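Local coordinates for protein terminase, large subunit (PDB 4DKW) that powers ATP-driven translocation of viral DNA into empty capsids and, through this C-terminal nuclease domain, cuts the genome to start and end packaging, at residues I29-F34 against P82-H87. Numbering follows the deposited sequence.
Sequences IDAQDF and PVAWPH. With MG (magnesium ion), chain E.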
loop_
_atom_site.group_PDB
_atom_site.type_symbol
_atom_site.label_atom_id
_atom_site.label_comp_id
_atom_site.label_asym_id
_atom_site.label_seq_id
_atom_site.Cartn_x
_atom_site.Cartn_y
_atom_site.Cartn_z
ATOM N N ILE A 29 3.530 -9.160 0.784
ATOM C CA ILE A 29 2.118 -8.872 0.544
ATOM C C ILE A 29 1.985 -7.702 -0.425
ATOM O O ILE A 29 2.809 -6.790 -0.437
ATOM C CB ILE A 29 1.327 -8.610 1.865
ATOM C CG1 ILE A 29 -0.180 -8.608 1.603
ATOM C CG2 ILE A 29 1.768 -7.312 2.552
ATOM C CD1 ILE A 29 -1.007 -8.426 2.829
ATOM N N ASP A 30 0.965 -7.769 -1.272
ATOM C CA ASP A 30 0.669 -6.704 -2.216
ATOM C C ASP A 30 -0.565 -5.961 -1.747
ATOM O O ASP A 30 -1.326 -6.461 -0.908
ATOM C CB ASP A 30 0.405 -7.277 -3.617
ATOM C CG ASP A 30 1.668 -7.430 -4.437
ATOM O OD1 ASP A 30 2.743 -7.639 -3.843
ATOM O OD2 ASP A 30 1.582 -7.339 -5.680
ATOM N N ALA A 31 -0.769 -4.770 -2.294
ATOM C CA ALA A 31 -1.987 -4.040 -2.007
ATOM C C ALA A 31 -2.404 -3.188 -3.194
ATOM O O ALA A 31 -1.572 -2.801 -4.024
ATOM C CB ALA A 31 -1.830 -3.204 -0.756
ATOM N N GLN A 32 -3.700 -2.894 -3.254
ATOM C CA GLN A 32 -4.294 -2.175 -4.374
ATOM C C GLN A 32 -5.121 -0.993 -3.879
ATOM O O GLN A 32 -5.859 -1.108 -2.905
ATOM C CB GLN A 32 -5.200 -3.122 -5.177
ATOM C CG GLN A 32 -5.878 -2.497 -6.407
ATOM C CD GLN A 32 -4.915 -2.243 -7.565
ATOM O OE1 GLN A 32 -4.033 -3.058 -7.844
ATOM N NE2 GLN A 32 -5.088 -1.112 -8.246
ATOM N N ASP A 33 -4.980 0.149 -4.543
ATOM C CA ASP A 33 -5.948 1.225 -4.399
ATOM C C ASP A 33 -6.606 1.357 -5.757
ATOM O O ASP A 33 -5.920 1.458 -6.772
ATOM C CB ASP A 33 -5.297 2.554 -3.978
ATOM C CG ASP A 33 -6.328 3.645 -3.708
ATOM O OD1 ASP A 33 -7.407 3.324 -3.163
ATOM O OD2 ASP A 33 -6.080 4.818 -4.046
ATOM N N PHE A 34 -7.931 1.327 -5.789
ATOM C CA PHE A 34 -8.637 1.389 -7.062
ATOM C C PHE A 34 -8.733 2.835 -7.536
ATOM O O PHE A 34 -8.714 3.764 -6.720
ATOM C CB PHE A 34 -10.027 0.755 -6.957
ATOM C CG PHE A 34 -10.007 -0.671 -6.510
ATOM C CD1 PHE A 34 -9.426 -1.641 -7.297
ATOM C CD2 PHE A 34 -10.572 -1.040 -5.302
ATOM C CE1 PHE A 34 -9.399 -2.960 -6.890
ATOM C CE2 PHE A 34 -10.558 -2.358 -4.890
ATOM C CZ PHE A 34 -9.968 -3.320 -5.683
ATOM N N PRO A 82 -0.628 -12.362 -2.291
ATOM C CA PRO A 82 -1.954 -11.938 -1.813
ATOM C C PRO A 82 -2.095 -10.419 -1.888
ATOM O O PRO A 82 -1.126 -9.706 -1.610
ATOM C CB PRO A 82 -1.973 -12.391 -0.349
ATOM C CG PRO A 82 -0.871 -13.391 -0.226
ATOM C CD PRO A 82 0.159 -13.017 -1.232
ATOM N N VAL A 83 -3.272 -9.932 -2.265
ATOM C CA VAL A 83 -3.480 -8.498 -2.446
ATOM C C VAL A 83 -4.529 -7.938 -1.493
ATOM O O VAL A 83 -5.668 -8.412 -1.464
ATOM C CB VAL A 83 -3.913 -8.174 -3.889
ATOM C CG1 VAL A 83 -4.153 -6.676 -4.061
ATOM C CG2 VAL A 83 -2.869 -8.669 -4.870
ATOM N N ALA A 84 -4.138 -6.937 -0.706
ATOM C CA ALA A 84 -5.077 -6.219 0.161
ATOM C C ALA A 84 -5.747 -5.111 -0.655
ATOM O O ALA A 84 -5.147 -4.575 -1.582
ATOM C CB ALA A 84 -4.355 -5.635 1.393
ATOM N N TRP A 85 -6.993 -4.787 -0.328
ATOM C CA TRP A 85 -7.752 -3.814 -1.105
ATOM C C TRP A 85 -8.864 -3.190 -0.265
ATOM O O TRP A 85 -9.338 -3.807 0.691
ATOM C CB TRP A 85 -8.328 -4.481 -2.351
ATOM C CG TRP A 85 -9.023 -5.756 -2.069
ATOM C CD1 TRP A 85 -8.478 -6.999 -2.047
ATOM C CD2 TRP A 85 -10.413 -5.917 -1.773
ATOM N NE1 TRP A 85 -9.448 -7.939 -1.747
ATOM C CE2 TRP A 85 -10.643 -7.296 -1.577
ATOM C CE3 TRP A 85 -11.482 -5.030 -1.650
ATOM C CZ2 TRP A 85 -11.904 -7.799 -1.266
ATOM C CZ3 TRP A 85 -12.725 -5.529 -1.345
ATOM C CH2 TRP A 85 -12.928 -6.904 -1.157
ATOM N N PRO A 86 -9.280 -1.959 -0.613
ATOM C CA PRO A 86 -10.210 -1.186 0.217
ATOM C C PRO A 86 -11.678 -1.385 -0.122
ATOM O O PRO A 86 -12.013 -2.211 -0.973
ATOM C CB PRO A 86 -9.860 0.246 -0.158
ATOM C CG PRO A 86 -9.538 0.137 -1.608
ATOM C CD PRO A 86 -8.762 -1.146 -1.730
ATOM N N HIS A 87 -12.518 -0.615 0.572
ATOM C CA HIS A 87 -13.887 -0.316 0.170
ATOM C C HIS A 87 -14.898 -1.297 0.691
ATOM O O HIS A 87 -15.250 -2.263 0.019
ATOM C CB HIS A 87 -14.002 -0.214 -1.343
ATOM C CG HIS A 87 -14.716 1.004 -1.825
ATOM N ND1 HIS A 87 -15.187 1.977 -0.963
ATOM C CD2 HIS A 87 -15.040 1.404 -3.067
ATOM C CE1 HIS A 87 -15.774 2.925 -1.672
ATOM N NE2 HIS A 87 -15.702 2.607 -2.950
HETATM MG MG MG E . -7.236 6.539 -4.361
HETATM O O HOH W 1 -8.779 5.397 -3.816
HETATM O O HOH W 2 -8.023 8.443 -4.990
#
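This is a parallel strand pair in the central sheet of the RNase H-like nuclease fold, and it leads into the magnesium site. Strand 27-33 also pairs with strand 40-48, and strand 82-84 with strand 110-111. Three backbone hydrogen bonds join the two segments. D30 N donates to P82 O at 2.9 Å, nearly along the C=O axis. A84 N reaches D30 O almost straight at hydrogen (169°), but from above the carbonyl plane. Q32 N closes on A84 O at 2.8 Å. On one face the methyls of A31 and A84 meet. On the other, V83 CG2 packs on D30 CB, and the buried D30 carboxylate turns away to H42 and Q44.

Past A84 the two segments meet through the P86 ring and F34. P86 has no N-H to continue the pattern; its CD lies 3.1 Å from Q32 O. The F34 side chain crosses P86 obliquely, F34 CE2 3.8 Å from P86 CD, while F34 CZ touches W85 CB. D33, the last strand residue, is a catalytic metal ligand; D171 binds the same magnesium. D33 OD2 binds magnesium at 2.1 Å, and D33 OD1 accepts a 2.6 Å hydrogen bond from water 1, itself a magnesium ligand.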